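Local coordinates for diphthine synthase (Aeropyrum pernix, PDB 1WDE), which probably transfers methyl groups from S-adenosyl-L-methionine, three in succession, to the amino group of a modified histidine in translation elongation factor 2, forming diphthine, at residues L215-A220 and G242-I247; L10-W15 and S102-A107; L207-P212 and S231-S236; P146-T151 and L172-E177. All coordinates share one frame; numbering follows the deposited sequence.

Contact 1: L215-A220 and G242-I247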
loop_
_atom_site.group_PDB
_atom_site.type_symbol
_atom_site.label_atom_id
_atom_site.label_comp_id
_atom_site.label_asym_id
_atom_site.label_seq_id
_atom_site.Cartn_x
_atom_site.Cartn_y
_atom_site.Cartn_z
ATOM N N LEU A 215 -0.899 -13.349 0.558
ATOM C CA LEU A 215 -0.077 -12.610 -0.392
ATOM C C LEU A 215 -1.026 -12.318 -1.555
ATOM O O LEU A 215 -1.596 -13.237 -2.135
ATOM C CB LEU A 215 1.104 -13.479 -0.858
ATOM C CG LEU A 215 2.063 -12.780 -1.843
ATOM C CD1 LEU A 215 2.855 -11.699 -1.120
ATOM C CD2 LEU A 215 3.021 -13.811 -2.441
ATOM N N VAL A 216 -1.219 -11.043 -1.882
ATOM C CA VAL A 216 -2.164 -10.688 -2.943
ATOM C C VAL A 216 -1.604 -9.752 -4.015
ATOM O O VAL A 216 -0.811 -8.870 -3.730
ATOM C CB VAL A 216 -3.419 -9.976 -2.348
ATOM C CG1 VAL A 216 -4.554 -9.922 -3.400
ATOM C CG2 VAL A 216 -3.877 -10.680 -1.090
ATOM N N GLU A 217 -2.026 -9.970 -5.252
ATOM C CA GLU A 217 -1.633 -9.099 -6.345
ATOM C C GLU A 217 -2.943 -8.676 -6.991
ATOM O O GLU A 217 -3.659 -9.504 -7.548
ATOM C CB GLU A 217 -0.772 -9.816 -7.392
ATOM C CG GLU A 217 -0.419 -8.871 -8.562
ATOM C CD GLU A 217 0.581 -9.448 -9.537
ATOM O OE1 GLU A 217 0.422 -10.634 -9.912
ATOM O OE2 GLU A 217 1.522 -8.706 -9.927
ATOM N N ALA A 218 -3.289 -7.399 -6.882
ATOM C CA ALA A 218 -4.525 -6.948 -7.503
ATOM C C ALA A 218 -4.273 -6.947 -9.011
ATOM O O ALA A 218 -3.158 -6.659 -9.452
ATOM C CB ALA A 218 -4.883 -5.538 -7.016
ATOM N N GLY A 219 -5.292 -7.271 -9.800
ATOM C CA GLY A 219 -5.111 -7.273 -11.239
ATOM C C GLY A 219 -6.214 -6.550 -11.989
ATOM O O GLY A 219 -7.163 -6.013 -11.390
ATOM N N ALA A 220 -6.075 -6.530 -13.310
ATOM C CA ALA A 220 -7.050 -5.899 -14.203
ATOM C C ALA A 220 -8.121 -6.917 -14.578
ATOM O O ALA A 220 -7.911 -8.127 -14.467
ATOM C CB ALA A 220 -6.359 -5.383 -15.478
ATOM N N GLY A 242 7.284 -13.299 -9.601
ATOM C CA GLY A 242 7.394 -11.855 -9.525
ATOM C C GLY A 242 5.992 -11.271 -9.607
ATOM O O GLY A 242 5.094 -11.878 -10.189
ATOM N N GLY A 243 5.789 -10.102 -9.015
ATOM C CA GLY A 243 4.478 -9.482 -9.067
ATOM C C GLY A 243 4.462 -8.250 -8.189
ATOM O O GLY A 243 5.420 -7.998 -7.469
ATOM N N VAL A 244 3.389 -7.470 -8.270
ATOM C CA VAL A 244 3.250 -6.273 -7.444
ATOM C C VAL A 244 2.277 -6.734 -6.366
ATOM O O VAL A 244 1.076 -6.824 -6.591
ATOM C CB VAL A 244 2.646 -5.122 -8.252
ATOM C CG1 VAL A 244 2.697 -3.830 -7.444
ATOM C CG2 VAL A 244 3.400 -4.971 -9.565
ATOM N N TYR A 245 2.819 -7.070 -5.205
ATOM C CA TYR A 245 2.012 -7.592 -4.112
ATOM C C TYR A 245 1.866 -6.677 -2.915
ATOM O O TYR A 245 2.609 -5.715 -2.737
ATOM C CB TYR A 245 2.640 -8.874 -3.526
ATOM C CG TYR A 245 2.899 -10.003 -4.485
ATOM C CD1 TYR A 245 4.171 -10.211 -5.029
ATOM C CD2 TYR A 245 1.886 -10.890 -4.813
ATOM C CE1 TYR A 245 4.426 -11.294 -5.878
ATOM C CE2 TYR A 245 2.119 -11.972 -5.653
ATOM C CZ TYR A 245 3.387 -12.176 -6.178
ATOM O OH TYR A 245 3.595 -13.295 -6.946
ATOM N N SER A 246 0.897 -7.047 -2.083
ATOM C CA SER A 246 0.683 -6.424 -0.794
ATOM C C SER A 246 0.454 -7.678 0.042
ATOM O O SER A 246 0.086 -8.745 -0.494
ATOM C CB SER A 246 -0.525 -5.465 -0.787
ATOM O OG SER A 246 -1.711 -6.124 -1.176
ATOM N N ILE A 247 0.714 -7.580 1.341
ATOM C CA ILE A 247 0.543 -8.717 2.221
ATOM C C ILE A 247 -0.508 -8.402 3.287
ATOM O O ILE A 247 -0.554 -7.300 3.815
ATOM C CB ILE A 247 1.893 -9.056 2.892
ATOM C CG1 ILE A 247 2.882 -9.578 1.834
ATOM C CG2 ILE A 247 1.699 -10.099 3.973
ATOM C CD1 ILE A 247 4.296 -9.668 2.339
HETATM O O HOH W 1 -1.369 -5.728 -5.825
#
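Val216 and Ser246 form an antiparallel hydrogen-bonded pair between neighbouring strands of the mixed sheet. Val216 N donates to Ser246 O at 3.0 Å, almost straight at 173°, and Ser246 N returns a bond to Val216 O. That carbonyl also takes a CA-H...O contact from Tyr245 CA, 3.1 Å from Val216 O. Beyond Glu217 the backbones part, and Ala218 N lies 4.4 Å from Val244 O. One water bridges the gap, accepting from Ala218 N at 2.8 Å and donating to Val244 O. Glu217 spans the same region with an extended side chain. Its OE2 accepts from Val244 N at 2.8 Å, the donor standing above the carboxylate plane, while OE1 is salt-bridged to Arg225. The hydroxyl of Tyr245 is bonded to Glu241 O and Arg225, and its ring carries Leu215 CD2 over one face, 4.0 Å from the centroid. An alanine in place of Glu217 would probably leave Val244 N without this acceptor and Arg225 without this charge partner. Where strand pairing gives out, a carboxylate and a water thus take over the satisfying of backbone groups, the water at Ala218, two residues before Ala220, which probably binds S-adenosyl-L-methionine.

Contact 2: L10-W15 and S102-A107; sequences LLLVGW and SLAAEA
Leu10 and Leu103 cross obliquely, branch against branch, with Leu10 CD2 3.8 Å from Leu103 CD2. The same methyl of Leu10 also meets the next turn of the helix, lying 3.9 Å from Ala107 CB, and so touches two residues whose backbones are joined by the bond from Ala107 N to Leu103 O. Leu12, two residues on and on the same side of the strand, starts out differently. Leu10 has CG anti to the backbone N (chi1 171°) and Leu12 has CG anti to the carbonyl carbon (chi1 -79°), which sends the two CG atoms to different sides of their CA-CB bonds; Leu10 then reaches the helix through CD2 and Leu12 through CD1, which lies 3.9 Å from Ala104 CB.

The setting is the parallel sheet of an alpha/beta domain, in which helix 100-109 joins strand 85-90 to strand 113-117 in a beta-alpha-beta crossover that passes over the intervening strand 9-14. Helix and strand run nearly antiparallel, their local axes 10.0 Å apart at 164°, while helix 24-32 packs on the other face of the sheet. Leu10 and Leu12 pack in addition on Val88 of strand 85-90. Ala104 and Ala107 face the sheet with only a CB each, and both also rest on Val114 of strand 113-117. The CA of Ala104 is a looser neighbour of Leu10, 4.4 Å from its CD2.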
loop_
_atom_site.group_PDB
_atom_site.type_symbol
_atom_site.label_atom_id
_atom_site.label_comp_id
_atom_site.label_asym_id
_atom_site.label_seq_id
_atom_site.Cartn_x
_atom_site.Cartn_y
_atom_site.Cartn_z
ATOM N N LEU A 10 -5.352 22.931 -8.928
ATOM C CA LEU A 10 -4.601 21.686 -8.905
ATOM C C LEU A 10 -5.534 20.481 -8.889
ATOM O O LEU A 10 -6.489 20.423 -8.107
ATOM C CB LEU A 10 -3.688 21.652 -7.678
ATOM C CG LEU A 10 -2.974 20.333 -7.372
ATOM C CD1 LEU A 10 -1.986 20.006 -8.462
ATOM C CD2 LEU A 10 -2.277 20.441 -6.027
ATOM N N LEU A 11 -5.258 19.521 -9.765
ATOM C CA LEU A 11 -6.063 18.315 -9.835
ATOM C C LEU A 11 -5.194 17.136 -9.436
ATOM O O LEU A 11 -4.230 16.822 -10.134
ATOM C CB LEU A 11 -6.583 18.095 -11.258
ATOM C CG LEU A 11 -7.345 19.242 -11.928
ATOM C CD1 LEU A 11 -7.912 18.771 -13.281
ATOM C CD2 LEU A 11 -8.467 19.704 -11.014
ATOM N N LEU A 12 -5.513 16.508 -8.302
ATOM C CA LEU A 12 -4.779 15.324 -7.842
ATOM C C LEU A 12 -5.629 14.167 -8.325
ATOM O O LEU A 12 -6.652 13.850 -7.724
ATOM C CB LEU A 12 -4.656 15.293 -6.316
ATOM C CG LEU A 12 -3.584 16.181 -5.687
ATOM C CD1 LEU A 12 -3.384 15.747 -4.246
ATOM C CD2 LEU A 12 -2.280 16.047 -6.447
ATOM N N VAL A 13 -5.186 13.534 -9.404
ATOM C CA VAL A 13 -5.950 12.473 -10.040
ATOM C C VAL A 13 -5.453 11.028 -9.882
ATOM O O VAL A 13 -4.312 10.710 -10.225
ATOM C CB VAL A 13 -6.043 12.784 -11.554
ATOM C CG1 VAL A 13 -7.069 11.883 -12.226
ATOM C CG2 VAL A 13 -6.391 14.265 -11.757
ATOM N N GLY A 14 -6.323 10.155 -9.379
ATOM C CA GLY A 14 -5.968 8.749 -9.254
ATOM C C GLY A 14 -6.299 8.111 -10.601
ATOM O O GLY A 14 -7.406 8.252 -11.115
ATOM N N TRP A 15 -5.338 7.412 -11.185
ATOM C CA TRP A 15 -5.518 6.786 -12.486
ATOM C C TRP A 15 -5.880 5.286 -12.451
ATOM O O TRP A 15 -6.136 4.689 -13.491
ATOM C CB TRP A 15 -4.232 6.968 -13.296
ATOM C CG TRP A 15 -4.437 7.058 -14.779
ATOM C CD1 TRP A 15 -3.990 6.183 -15.723
ATOM C CD2 TRP A 15 -5.118 8.104 -15.490
ATOM N NE1 TRP A 15 -4.346 6.618 -16.981
ATOM C CE2 TRP A 15 -5.040 7.792 -16.867
ATOM C CE3 TRP A 15 -5.786 9.272 -15.096
ATOM C CZ2 TRP A 15 -5.605 8.606 -17.856
ATOM C CZ3 TRP A 15 -6.352 10.084 -16.077
ATOM C CH2 TRP A 15 -6.257 9.743 -17.447
ATOM N N SER A 102 0.311 16.533 1.195
ATOM C CA SER A 102 1.126 17.686 1.561
ATOM C C SER A 102 1.099 18.666 0.397
ATOM O O SER A 102 1.006 19.872 0.596
ATOM C CB SER A 102 2.569 17.272 1.861
ATOM O OG SER A 102 2.659 16.594 3.103
ATOM N N LEU A 103 1.161 18.148 -0.825
ATOM C CA LEU A 103 1.110 19.017 -1.990
ATOM C C LEU A 103 -0.232 19.762 -1.975
ATOM O O LEU A 103 -0.284 20.971 -2.173
ATOM C CB LEU A 103 1.228 18.202 -3.283
ATOM C CG LEU A 103 1.925 18.849 -4.486
ATOM C CD1 LEU A 103 1.740 17.954 -5.695
ATOM C CD2 LEU A 103 1.349 20.233 -4.773
ATOM N N ALA A 104 -1.316 19.028 -1.749
ATOM C CA ALA A 104 -2.647 19.623 -1.718
ATOM C C ALA A 104 -2.777 20.669 -0.619
ATOM O O ALA A 104 -3.454 21.681 -0.803
ATOM C CB ALA A 104 -3.722 18.526 -1.529
ATOM N N ALA A 105 -2.130 20.429 0.522
ATOM C CA ALA A 105 -2.201 21.360 1.648
ATOM C C ALA A 105 -1.489 22.671 1.372
ATOM O O ALA A 105 -2.024 23.742 1.659
ATOM C CB ALA A 105 -1.623 20.720 2.916
ATOM N N GLU A 106 -0.273 22.599 0.846
ATOM C CA GLU A 106 0.449 23.826 0.545
ATOM C C GLU A 106 -0.273 24.601 -0.562
ATOM O O GLU A 106 -0.324 25.839 -0.553
ATOM C CB GLU A 106 1.902 23.515 0.166
ATOM C CG GLU A 106 2.104 22.371 -0.803
ATOM C CD GLU A 106 3.554 21.909 -0.834
ATOM O OE1 GLU A 106 4.435 22.731 -1.178
ATOM O OE2 GLU A 106 3.814 20.727 -0.507
ATOM N N ALA A 107 -0.852 23.867 -1.507
ATOM C CA ALA A 107 -1.597 24.491 -2.588
ATOM C C ALA A 107 -2.770 25.250 -1.970
ATOM O O ALA A 107 -2.944 26.445 -2.209
ATOM C CB ALA A 107 -2.101 23.432 -3.551
#

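Contact 3: L207-P212 and S231-S236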
loop_
_atom_site.group_PDB
_atom_site.type_symbol
_atom_site.label_atom_id
_atom_site.label_comp_id
_atom_site.label_asym_id
_atom_site.label_seq_id
_atom_site.Cartn_x
_atom_site.Cartn_y
_atom_site.Cartn_z
ATOM N N LEU A 207 6.559 -13.522 17.817
ATOM C CA LEU A 207 5.410 -14.275 17.318
ATOM C C LEU A 207 4.987 -14.120 15.869
ATOM O O LEU A 207 4.266 -14.962 15.358
ATOM C CB LEU A 207 4.191 -13.987 18.210
ATOM C CG LEU A 207 4.384 -14.323 19.689
ATOM C CD1 LEU A 207 3.285 -13.682 20.491
ATOM C CD2 LEU A 207 4.406 -15.843 19.871
ATOM N N LEU A 208 5.408 -13.051 15.211
ATOM C CA LEU A 208 4.988 -12.833 13.827
ATOM C C LEU A 208 5.269 -13.961 12.826
ATOM O O LEU A 208 4.436 -14.239 11.952
ATOM C CB LEU A 208 5.573 -11.502 13.318
ATOM C CG LEU A 208 5.246 -10.257 14.176
ATOM C CD1 LEU A 208 5.743 -8.975 13.460
ATOM C CD2 LEU A 208 3.727 -10.140 14.390
ATOM N N ALA A 209 6.416 -14.629 12.957
ATOM C CA ALA A 209 6.776 -15.706 12.028
ATOM C C ALA A 209 5.729 -16.806 12.009
ATOM O O ALA A 209 5.475 -17.438 10.975
ATOM C CB ALA A 209 8.140 -16.283 12.413
ATOM N N ARG A 210 5.100 -17.014 13.157
ATOM C CA ARG A 210 4.072 -18.038 13.328
ATOM C C ARG A 210 2.656 -17.684 12.844
ATOM O O ARG A 210 1.754 -18.530 12.852
ATOM C CB ARG A 210 4.000 -18.434 14.795
ATOM C CG ARG A 210 5.202 -19.233 15.294
ATOM C CD ARG A 210 4.734 -20.134 16.427
ATOM N NE ARG A 210 4.701 -19.443 17.699
ATOM C CZ ARG A 210 3.902 -19.750 18.716
ATOM N NH1 ARG A 210 3.022 -20.742 18.633
ATOM N NH2 ARG A 210 4.026 -19.085 19.844
ATOM N N LEU A 211 2.446 -16.437 12.446
ATOM C CA LEU A 211 1.130 -16.031 11.950
ATOM C C LEU A 211 0.931 -16.357 10.480
ATOM O O LEU A 211 1.869 -16.254 9.697
ATOM C CB LEU A 211 0.965 -14.521 12.087
ATOM C CG LEU A 211 0.941 -13.953 13.499
ATOM C CD1 LEU A 211 1.032 -12.430 13.432
ATOM C CD2 LEU A 211 -0.347 -14.427 14.173
ATOM N N PRO A 212 -0.298 -16.735 10.092
ATOM C CA PRO A 212 -0.602 -17.044 8.696
ATOM C C PRO A 212 -0.676 -15.670 8.023
ATOM O O PRO A 212 -0.705 -14.630 8.703
ATOM C CB PRO A 212 -1.974 -17.721 8.775
ATOM C CG PRO A 212 -2.627 -16.994 9.919
ATOM C CD PRO A 212 -1.484 -16.956 10.946
ATOM N N SER A 231 2.154 -19.606 7.251
ATOM C CA SER A 231 2.965 -18.882 8.237
ATOM C C SER A 231 3.857 -17.871 7.510
ATOM O O SER A 231 4.247 -18.097 6.363
ATOM C CB SER A 231 3.859 -19.855 9.028
ATOM O OG SER A 231 4.919 -20.341 8.210
ATOM N N LEU A 232 4.196 -16.769 8.170
ATOM C CA LEU A 232 5.056 -15.765 7.552
ATOM C C LEU A 232 6.468 -16.363 7.465
ATOM O O LEU A 232 7.280 -15.966 6.635
ATOM C CB LEU A 232 5.080 -14.468 8.387
ATOM C CG LEU A 232 3.898 -13.501 8.199
ATOM C CD1 LEU A 232 4.011 -12.327 9.168
ATOM C CD2 LEU A 232 3.874 -12.997 6.741
ATOM N N GLU A 233 6.758 -17.319 8.341
ATOM C CA GLU A 233 8.062 -17.989 8.336
ATOM C C GLU A 233 8.234 -18.644 6.957
ATOM O O GLU A 233 9.269 -18.506 6.311
ATOM C CB GLU A 233 8.090 -19.051 9.440
ATOM C CG GLU A 233 9.398 -19.796 9.604
ATOM C CD GLU A 233 10.543 -18.880 9.935
ATOM O OE1 GLU A 233 11.452 -18.751 9.090
ATOM O OE2 GLU A 233 10.537 -18.282 11.034
ATOM N N ARG A 234 7.207 -19.357 6.517
ATOM C CA ARG A 234 7.236 -20.021 5.218
ATOM C C ARG A 234 7.401 -19.029 4.070
ATOM O O ARG A 234 8.143 -19.278 3.129
ATOM C CB ARG A 234 5.951 -20.828 4.990
ATOM C CG ARG A 234 5.899 -22.160 5.719
ATOM C CD ARG A 234 4.846 -23.063 5.101
ATOM N NE ARG A 234 5.118 -23.296 3.686
ATOM C CZ ARG A 234 4.307 -23.952 2.862
ATOM N NH1 ARG A 234 3.158 -24.446 3.305
ATOM N NH2 ARG A 234 4.646 -24.113 1.589
ATOM N N LEU A 235 6.697 -17.906 4.142
ATOM C CA LEU A 235 6.773 -16.902 3.090
ATOM C C LEU A 235 8.123 -16.232 3.042
ATOM O O LEU A 235 8.612 -15.902 1.963
ATOM C CB LEU A 235 5.695 -15.831 3.301
ATOM C CG LEU A 235 5.600 -14.668 2.307
ATOM C CD1 LEU A 235 5.487 -15.199 0.876
ATOM C CD2 LEU A 235 4.362 -13.831 2.658
ATOM N N SER A 236 8.728 -16.035 4.211
ATOM C CA SER A 236 10.016 -15.350 4.316
ATOM C C SER A 236 11.137 -15.997 3.506
ATOM O O SER A 236 12.086 -15.321 3.124
ATOM C CB SER A 236 10.462 -15.273 5.780
ATOM O OG SER A 236 10.727 -16.574 6.284
#
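Ala209 and Leu211 turn their carbonyls toward the first turn of helix 232-236, and the contact is an example of how a helix N terminus finds acceptors for its leading N-H groups. Glu233 N donates to Ala209 O at 2.9 Å, reaching a lone pair in the carbonyl plane with an angle at oxygen of 130°. Leu232 N makes a weak, bent bond to Leu211 O at 2.8 Å. The third N-H is met from the helix's own segment: Ser231 is the N-cap, and its OG accepts from Arg234 N at 3.0 Å.

Carbon-to-oxygen contacts fill in round these bonds. Leu211 O is also approached by Ser231 CA at 3.2 Å in a CA-H...O contact. Leu232 has its CB set toward the loop, and its CD1 comes 3.4 Å from Leu208 O. On another side of the helix, Glu233 has CG anti to its backbone N (chi1 -178°); the chain bends at chi2, and Glu233 OE2 comes 3.4 Å from Ala209 CB.

A single turn of 3-10 helix at 208-210 holds Ala209 and leads into Leu211, and so probably helps to place both carbonyls; in it Arg210 N bonds to Leu207 O and Leu211 N to Leu208 O. Further out, Leu208 and Leu211 pack on helix 153-165, and Arg210 makes a salt bridge to Asp274 through NH1. The start of the turn is tethered to helix 184-202 by a hydrogen bond from Leu208 N to Asp195 OD2.

Contact 4: P146-T151 and L172-E177; sequences PWRGVT and LLDVDE
Asp174 OD1 is gripped by Arg148 from across the contact and by Gly145 N, just before the loop 146-151. Arg148 NH1 forks between the two carboxylate oxygens, with weak bonds of 3.0 Å to Asp174 OD2 and 3.2 Å to Asp174 OD1 that make up a salt bridge. The two groups meet tip to tip, their planes only 21° apart, with Asp174 OD2 at the edge of the guanidinium. Arg148 CD is pressed close as well, 3.0 Å from Asp174 OD1. Asp174 OD2 has a further donor in Val175 N at 2.9 Å, which stands above the carboxylate plane. An alanine at Asp174 would probably leave Arg148 NH1 without this charge partner, and Gly145 N and Val175 N without these acceptors.

Trp147 NE1 stands 3.7 Å above one face of the Arg148 guanidinium, offset toward its rim. Over one face of the six-membered ring of Trp147 comes Asp176 CB, 3.6 Å from the centroid in a CH-pi contact, the two side chains crossing at about a right angle. Asp176 turns its carboxylate to Val180 N. The CZ2 of Trp147 meets the backbone too, 3.4 Å from Val175 C. The two segments lie at the C-terminal ends of neighbouring parallel strands, 137-143 and 168-173, which helix 153-165 joins into a beta-alpha-beta unit, and the second strand ends at Leu173, probably a cofactor-binding residue.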
loop_
_atom_site.group_PDB
_atom_site.type_symbol
_atom_site.label_atom_id
_atom_site.label_comp_id
_atom_site.label_asym_id
_atom_site.label_seq_id
_atom_site.Cartn_x
_atom_site.Cartn_y
_atom_site.Cartn_z
ATOM N N PRO A 146 16.220 -3.607 2.158
ATOM C CA PRO A 146 17.503 -3.501 2.861
ATOM C C PRO A 146 18.303 -2.255 2.503
ATOM O O PRO A 146 19.276 -1.929 3.176
ATOM C CB PRO A 146 18.224 -4.788 2.458
ATOM C CG PRO A 146 17.694 -5.047 1.079
ATOM C CD PRO A 146 16.210 -4.774 1.258
ATOM N N TRP A 147 17.892 -1.550 1.454
ATOM C CA TRP A 147 18.609 -0.342 1.045
ATOM C C TRP A 147 18.276 0.871 1.912
ATOM O O TRP A 147 18.824 1.956 1.710
ATOM C CB TRP A 147 18.322 -0.023 -0.420
ATOM C CG TRP A 147 16.878 0.199 -0.733
ATOM C CD1 TRP A 147 16.174 1.360 -0.598
ATOM C CD2 TRP A 147 15.956 -0.775 -1.236
ATOM N NE1 TRP A 147 14.862 1.170 -0.991
ATOM C CE2 TRP A 147 14.704 -0.132 -1.385
ATOM C CE3 TRP A 147 16.066 -2.128 -1.576
ATOM C CZ2 TRP A 147 13.573 -0.797 -1.861
ATOM C CZ3 TRP A 147 14.941 -2.792 -2.051
ATOM C CH2 TRP A 147 13.709 -2.121 -2.187
ATOM N N ARG A 148 17.376 0.689 2.876
ATOM C CA ARG A 148 17.002 1.787 3.755
ATOM C C ARG A 148 17.904 1.749 4.985
ATOM O O ARG A 148 17.999 2.722 5.739
ATOM C CB ARG A 148 15.533 1.663 4.159
ATOM C CG ARG A 148 14.640 1.268 3.006
ATOM C CD ARG A 148 13.457 2.204 2.839
ATOM N NE ARG A 148 13.845 3.490 2.280
ATOM C CZ ARG A 148 13.268 4.063 1.226
ATOM N NH1 ARG A 148 12.263 3.471 0.594
ATOM N NH2 ARG A 148 13.705 5.238 0.796
ATOM N N GLY A 149 18.573 0.614 5.168
ATOM C CA GLY A 149 19.477 0.454 6.291
ATOM C C GLY A 149 18.752 0.539 7.615
ATOM O O GLY A 149 19.303 1.023 8.609
ATOM N N VAL A 150 17.516 0.055 7.642
ATOM C CA VAL A 150 16.737 0.106 8.869
ATOM C C VAL A 150 15.999 -1.183 9.206
ATOM O O VAL A 150 15.331 -1.776 8.353
ATOM C CB VAL A 150 15.690 1.243 8.814
ATOM C CG1 VAL A 150 14.881 1.266 10.101
ATOM C CG2 VAL A 150 16.375 2.579 8.593
ATOM N N THR A 151 16.138 -1.611 10.458
ATOM C CA THR A 151 15.438 -2.794 10.949
ATOM C C THR A 151 14.124 -2.202 11.446
ATOM O O THR A 151 14.107 -1.399 12.375
ATOM C CB THR A 151 16.195 -3.458 12.112
ATOM O OG1 THR A 151 17.442 -3.981 11.628
ATOM C CG2 THR A 151 15.367 -4.588 12.713
ATOM N N LEU A 172 2.478 -3.254 3.085
ATOM C CA LEU A 172 2.934 -2.929 1.747
ATOM C C LEU A 172 4.426 -3.244 1.639
ATOM O O LEU A 172 5.151 -3.275 2.637
ATOM C CB LEU A 172 2.690 -1.444 1.458
ATOM C CG LEU A 172 1.265 -0.891 1.668
ATOM C CD1 LEU A 172 1.241 0.573 1.209
ATOM C CD2 LEU A 172 0.234 -1.709 0.896
ATOM N N LEU A 173 4.878 -3.471 0.414
ATOM C CA LEU A 173 6.281 -3.780 0.157
ATOM C C LEU A 173 6.971 -2.565 -0.483
ATOM O O LEU A 173 6.443 -1.943 -1.406
ATOM C CB LEU A 173 6.387 -4.989 -0.785
ATOM C CG LEU A 173 5.837 -6.327 -0.268
ATOM C CD1 LEU A 173 5.658 -7.295 -1.409
ATOM C CD2 LEU A 173 6.784 -6.883 0.770
ATOM N N ASP A 174 8.139 -2.234 0.040
ATOM C CA ASP A 174 8.965 -1.133 -0.444
ATOM C C ASP A 174 9.259 -1.280 -1.952
ATOM O O ASP A 174 9.061 -2.351 -2.545
ATOM C CB ASP A 174 10.268 -1.147 0.359
ATOM C CG ASP A 174 10.931 0.209 0.445
ATOM O OD1 ASP A 174 11.989 0.277 1.102
ATOM O OD2 ASP A 174 10.405 1.193 -0.128
ATOM N N VAL A 175 9.727 -0.198 -2.565
ATOM C CA VAL A 175 10.071 -0.168 -3.994
ATOM C C VAL A 175 11.383 0.615 -4.111
ATOM O O VAL A 175 11.517 1.675 -3.510
ATOM C CB VAL A 175 8.975 0.554 -4.828
ATOM C CG1 VAL A 175 7.750 -0.316 -4.955
ATOM C CG2 VAL A 175 8.584 1.861 -4.154
ATOM N N ASP A 176 12.355 0.108 -4.862
ATOM C CA ASP A 176 13.630 0.816 -4.959
ATOM C C ASP A 176 13.669 1.843 -6.079
ATOM O O ASP A 176 12.634 2.192 -6.650
ATOM C CB ASP A 176 14.799 -0.167 -5.125
ATOM C CG ASP A 176 14.746 -0.936 -6.439
ATOM O OD1 ASP A 176 14.173 -0.413 -7.424
ATOM O OD2 ASP A 176 15.293 -2.061 -6.481
ATOM N N GLU A 177 14.875 2.326 -6.376
ATOM C CA GLU A 177 15.106 3.323 -7.427
ATOM C C GLU A 177 14.460 2.926 -8.753
ATOM O O GLU A 177 13.625 3.646 -9.305
ATOM C CB GLU A 177 16.607 3.487 -7.682
ATOM C CG GLU A 177 17.490 3.514 -6.446
ATOM C CD GLU A 177 18.968 3.426 -6.802
ATOM O OE1 GLU A 177 19.445 4.270 -7.595
ATOM O OE2 GLU A 177 19.651 2.512 -6.291
#

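From the N terminus, contact 2 comes first: strand 9-14 meets helix 100-109 across 86 intervening residues, closing a large part of the parallel-sheet domain on itself. Contact 4 then closes a short loop of 20 residues that includes helix 153-165. Contacts 3 and 1 follow and cross, their segments alternating as 207-212, 215-220, 231-236 and 242-247. Contact 3 binds the approach to strand 213-217 to helix 232-236, and contact 1 joins that strand to strand 246-249. Contact 1 touches both others of the mixed-sheet region, through Ile247 on Leu235 and on Leu173. Contact 2 stands apart, its centre about 26 Å from that of contact 1.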